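Local coordinates for protein UDP-N-Acetylglucosamine 2-Epimerase (Thermus thermophilus, PDB 1V4V) that probably interconverts UDP-N-acetylglucosamine and UDP-N-acetylmannosamine by inverting the configuration at carbon 2 of the amino sugar, at residues L184-G189 against S267-M272; V201-H206 against F233-H238. All blocks are in the same frame, centred on the assembly; numbering follows the deposited sequence. Where two conformers were deposited one is given.

Contact 1. Residues L184-G189 against S267-M272; sequences LAAKLG and SMAALM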
# COMPACT_ATOMS: atom_id res chain seq x y z
N LEU A 184 -29.27 11.09 -6.89
CA LEU A 184 -29.04 11.44 -8.29
C LEU A 184 -29.81 10.50 -9.21
O LEU A 184 -30.46 10.94 -10.17
CB LEU A 184 -27.54 11.36 -8.61
CG LEU A 184 -27.09 11.63 -10.05
CD1 LEU A 184 -27.59 12.99 -10.50
CD2 LEU A 184 -25.56 11.58 -10.11
N ALA A 185 -29.74 9.20 -8.93
CA ALA A 185 -30.44 8.21 -9.74
C ALA A 185 -31.94 8.46 -9.71
O ALA A 185 -32.62 8.30 -10.73
CB ALA A 185 -30.13 6.81 -9.23
N ALA A 186 -32.46 8.85 -8.55
CA ALA A 186 -33.89 9.11 -8.42
C ALA A 186 -34.30 10.30 -9.28
O ALA A 186 -35.34 10.27 -9.94
CB ALA A 186 -34.24 9.38 -6.97
N LYS A 187 -33.48 11.34 -9.26
CA LYS A 187 -33.74 12.55 -10.03
C LYS A 187 -33.68 12.31 -11.53
O LYS A 187 -34.52 12.81 -12.28
CB LYS A 187 -32.74 13.64 -9.64
CG LYS A 187 -32.85 14.90 -10.48
CD LYS A 187 -31.79 15.92 -10.11
CE LYS A 187 -31.86 17.12 -11.03
NZ LYS A 187 -31.68 16.72 -12.46
N LEU A 188 -32.68 11.56 -11.97
CA LEU A 188 -32.49 11.28 -13.40
C LEU A 188 -33.35 10.13 -13.91
O LEU A 188 -33.59 10.02 -15.12
CB LEU A 188 -31.02 10.97 -13.67
CG LEU A 188 -30.03 12.08 -13.29
CD1 LEU A 188 -28.60 11.59 -13.52
CD2 LEU A 188 -30.32 13.32 -14.12
N GLY A 189 -33.81 9.28 -13.00
CA GLY A 189 -34.62 8.15 -13.41
C GLY A 189 -36.08 8.46 -13.69
O GLY A 189 -36.56 9.56 -13.41
N SER A 267 -34.86 3.72 -12.32
CA SER A 267 -36.31 3.60 -12.27
C SER A 267 -36.79 3.21 -10.87
O SER A 267 -37.84 3.66 -10.41
CB SER A 267 -36.80 2.58 -13.30
OG SER A 267 -38.22 2.57 -13.35
N MSE A 268 -36.01 2.36 -10.20
CA MSE A 268 -36.36 1.93 -8.85
C MSE A 268 -36.20 3.08 -7.87
O MSE A 268 -37.03 3.27 -6.99
CB MSE A 268 -35.49 0.75 -8.42
CG MSE A 268 -35.69 0.33 -6.96
SE MSE A 268 -37.51 -0.21 -6.54
CE MSE A 268 -37.25 -2.12 -6.46
N ALA A 269 -35.12 3.85 -8.02
CA ALA A 269 -34.89 4.99 -7.14
C ALA A 269 -36.01 6.01 -7.28
O ALA A 269 -36.47 6.59 -6.29
CB ALA A 269 -33.54 5.65 -7.46
N ALA A 270 -36.46 6.22 -8.51
CA ALA A 270 -37.54 7.17 -8.77
C ALA A 270 -38.83 6.68 -8.12
O ALA A 270 -39.56 7.46 -7.51
CB ALA A 270 -37.73 7.33 -10.28
N LEU A 271 -39.11 5.39 -8.25
CA LEU A 271 -40.31 4.81 -7.66
C LEU A 271 -40.30 4.99 -6.15
O LEU A 271 -41.29 5.42 -5.55
CB LEU A 271 -40.40 3.32 -8.00
CG LEU A 271 -41.55 2.53 -7.36
CD1 LEU A 271 -42.89 3.11 -7.80
CD2 LEU A 271 -41.43 1.08 -7.78
N MSE A 272 -39.18 4.65 -5.52
CA MSE A 272 -39.08 4.80 -4.07
C MSE A 272 -39.28 6.25 -3.65
O MSE A 272 -40.01 6.53 -2.70
CB MSE A 272 -37.72 4.31 -3.57
CG MSE A 272 -37.51 2.81 -3.67
SE MSE A 272 -35.88 2.28 -2.74
CE MSE A 272 -34.61 2.83 -4.08

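Contact 2. Residues V201-H206 against F233-H238; sequences VTVTMH and FVYPVH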
# COMPACT_ATOMS: atom_id res chain seq x y z
N VAL A 201 -46.78 2.76 -2.37
CA VAL A 201 -46.03 2.05 -1.35
C VAL A 201 -45.21 1.08 -2.19
O VAL A 201 -45.78 0.31 -2.97
CB VAL A 201 -46.92 1.23 -0.39
CG1 VAL A 201 -46.05 0.34 0.49
CG2 VAL A 201 -47.75 2.16 0.49
N THR A 202 -43.89 1.14 -2.08
CA THR A 202 -43.05 0.24 -2.85
C THR A 202 -42.81 -1.01 -2.03
O THR A 202 -42.52 -0.93 -0.83
CB THR A 202 -41.69 0.88 -3.21
OG1 THR A 202 -41.91 2.00 -4.08
CG2 THR A 202 -40.80 -0.14 -3.93
N VAL A 203 -42.96 -2.17 -2.67
CA VAL A 203 -42.75 -3.44 -2.00
C VAL A 203 -41.65 -4.24 -2.68
O VAL A 203 -41.58 -4.29 -3.91
CB VAL A 203 -44.04 -4.30 -1.99
CG1 VAL A 203 -43.75 -5.67 -1.39
CG2 VAL A 203 -45.13 -3.60 -1.19
N THR A 204 -40.82 -4.87 -1.85
CA THR A 204 -39.71 -5.70 -2.33
C THR A 204 -39.45 -6.86 -1.36
O THR A 204 -39.23 -6.66 -0.16
CB THR A 204 -38.42 -4.85 -2.50
OG1 THR A 204 -38.24 -4.52 -3.88
CG2 THR A 204 -37.19 -5.58 -1.97
N MSE A 205 -39.52 -8.09 -1.87
CA MSE A 205 -39.25 -9.29 -1.05
C MSE A 205 -38.40 -10.25 -1.87
O MSE A 205 -38.84 -10.73 -2.92
CB MSE A 205 -40.59 -9.95 -0.69
CG MSE A 205 -41.44 -9.18 0.35
SE MSE A 205 -42.78 -10.29 1.18
CE MSE A 205 -43.96 -10.38 -0.31
N HIS A 206 -37.19 -10.53 -1.41
CA HIS A 206 -36.31 -11.45 -2.14
C HIS A 206 -35.19 -12.08 -1.31
O HIS A 206 -34.31 -12.73 -1.87
CB HIS A 206 -35.68 -10.76 -3.35
CG HIS A 206 -34.71 -9.68 -3.00
ND1 HIS A 206 -33.35 -9.80 -3.21
CD2 HIS A 206 -34.89 -8.46 -2.44
CE1 HIS A 206 -32.74 -8.70 -2.80
NE2 HIS A 206 -33.66 -7.87 -2.33
N PHE A 233 -49.86 -0.35 -4.26
CA PHE A 233 -48.66 -1.07 -3.84
C PHE A 233 -47.93 -1.59 -5.07
O PHE A 233 -48.45 -2.44 -5.80
CB PHE A 233 -49.05 -2.22 -2.90
CG PHE A 233 -49.70 -1.74 -1.62
CD1 PHE A 233 -51.01 -1.27 -1.62
CD2 PHE A 233 -48.97 -1.69 -0.43
CE1 PHE A 233 -51.60 -0.75 -0.46
CE2 PHE A 233 -49.54 -1.17 0.74
CZ PHE A 233 -50.86 -0.70 0.72
N VAL A 234 -46.72 -1.07 -5.29
CA VAL A 234 -45.92 -1.45 -6.45
C VAL A 234 -44.81 -2.40 -6.03
O VAL A 234 -43.94 -2.05 -5.22
CB VAL A 234 -45.33 -0.21 -7.12
CG1 VAL A 234 -44.61 -0.60 -8.41
CG2 VAL A 234 -46.46 0.78 -7.42
N TYR A 235 -44.84 -3.59 -6.62
CA TYR A 235 -43.91 -4.66 -6.29
C TYR A 235 -43.14 -5.25 -7.47
O TYR A 235 -43.69 -6.06 -8.22
CB TYR A 235 -44.73 -5.75 -5.58
CG TYR A 235 -44.00 -6.98 -5.08
CD1 TYR A 235 -42.61 -7.08 -5.10
CD2 TYR A 235 -44.73 -8.06 -4.56
CE1 TYR A 235 -41.96 -8.22 -4.61
CE2 TYR A 235 -44.09 -9.19 -4.07
CZ TYR A 235 -42.71 -9.27 -4.09
OH TYR A 235 -42.09 -10.38 -3.58
N PRO A 236 -41.87 -4.84 -7.66
CA PRO A 236 -41.07 -5.39 -8.76
C PRO A 236 -40.62 -6.76 -8.25
O PRO A 236 -39.73 -6.84 -7.40
CB PRO A 236 -39.90 -4.41 -8.86
CG PRO A 236 -40.45 -3.13 -8.26
CD PRO A 236 -41.22 -3.66 -7.08
N VAL A 237 -41.24 -7.82 -8.74
CA VAL A 237 -40.92 -9.17 -8.28
C VAL A 237 -39.71 -9.80 -8.96
O VAL A 237 -39.60 -9.79 -10.18
CB VAL A 237 -42.13 -10.11 -8.48
CG1 VAL A 237 -41.89 -11.44 -7.78
CG2 VAL A 237 -43.39 -9.45 -7.97
N HIS A 238 -38.80 -10.35 -8.16
CA HIS A 238 -37.62 -11.00 -8.74
C HIS A 238 -38.02 -12.15 -9.67
O HIS A 238 -39.07 -12.76 -9.50
CB HIS A 238 -36.68 -11.49 -7.64
CG HIS A 238 -35.78 -10.42 -7.10
ND1 HIS A 238 -36.25 -9.39 -6.31
CD2 HIS A 238 -34.46 -10.20 -7.27
CE1 HIS A 238 -35.25 -8.57 -6.03
NE2 HIS A 238 -34.15 -9.04 -6.60
O HOH W 1 -38.51 -7.90 -4.85

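Contact 1. Residues L184-G189 against S267-M272
Ala186 and Ala269 meet where helix 177-188 crosses helix 265-273, and each methyl group packs on the other residue's backbone as well as on its side chain. Ala269 points its CB at helix 177-188 and sets it against the peptide of Ala186, with Ala269 CB 3.5 Å from Ala186 N. In return, Ala186 CB lies 3.6 Å from Ala269 O. Ala185 widens the apolar patch, its CB standing 4.0 Å from Ala269 CB, so that one methyl of helix 265-273 touches two successive alanines of helix 177-188.

A second group of contacts lies one residue further along. Ala270 CB is 3.8 Å from Ala186 O and also touches the carbonyl carbon of Gly189. Gly189 is where the chain leaves helical geometry, although its N still donates to Ala185 O. A side chain here would run into that oxygen and press on Ser267 N.

No hydrogen bond joins the two segments; they are held by van der Waals contact between small residues. That choice of residues suits the geometry: the local helix axes pass within 7.1 Å of each other at a crossing angle of -89°, and Ala186 CA and Ala270 CA are 4.1 Å apart. Such closeness leaves room for little more than methyl groups, and the near-perpendicular crossing confines the contact to a small, buried patch.

Just beyond the patch, Ser267 OG bonds to Arg190 O, tying the start of the loop to helix 265-273. Helix 265-273 also packs on strand 232-236, where Met268 (selenomethionine in the crystal) touches Pro236 and Leu271 touches Val234. Helix 177-188 therefore lies across a helix that packs on one face of the parallel sheet, over strands 200-203 and 232-236.

Contact 2. Residues V201-H206 against F233-H238
Val201 and Phe233 stand side by side as partners in a parallel pair of strands, and Thr202 pairs with Val234 next to them. Two backbone bonds join the strands: Val234 N donates to Val201 O (2.9 Å), and Val203 N donates to Val234 O (2.7 Å). The ladder stops at Pro236, which has no N-H to offer Val203 O; instead, Pro236 CD lies 3.3 Å from Val203 O.

Among the apolar contacts, Val201 CB lies 3.6 Å from Phe233 CD2. The ring of Tyr235 is covered on one face by Val203 CG1 and on the other by Val237 CG2, which holds it between two valines. Tyr235 CG is anti to the backbone N (chi1 -179°), beside the carbonyl carbon. The side chains of Tyr235 and Met205, a selenomethionine here, cross at about a right angle. Tyr235 OH lies 3.3 Å from Met205 CB and donates a weak bond to Met205 O.

Past the strands, the rings of His206 and His238 form an offset stack, centroids 4.2 Å apart and planes at 10°. His206 CB also lies over the His238 ring as a CH-pi contact. A water at the edge of the His238 ring, in its plane, donates to Pro236 O (3.0 Å), bonds to His238 ND1 (3.1 Å) and accepts a weak bond from Met205 N, bridging the diverging segments.

This is the first beta-alpha-beta unit of the second Rossmann-like domain of a GT-B fold. Its crossover helix 214-227 packs on Val203 and Met205, helix 241-251 covers Tyr235 and Val237, and helix 265-273 lies on Thr202 and Val234.

How the contacts relate
Going from the N terminus, the chain enters contact 1 at the end of helix 177-188 and then forms strand 200-203. After helix 214-227 it returns through strand 232-236, where contact 2 closes a loop of 26 residues. It then runs through helix 241-251 and strand 257-260 to helix 265-273, where contact 1 closes the longer loop of 77 residues. Contact 2 is thus nested within contact 1. The two also touch on the side of segment 201-206: Leu271 packs on Thr202, and Met268 on Thr204. Helix 265-273 is the shared layer, bearing helix 177-188 and the paired strands.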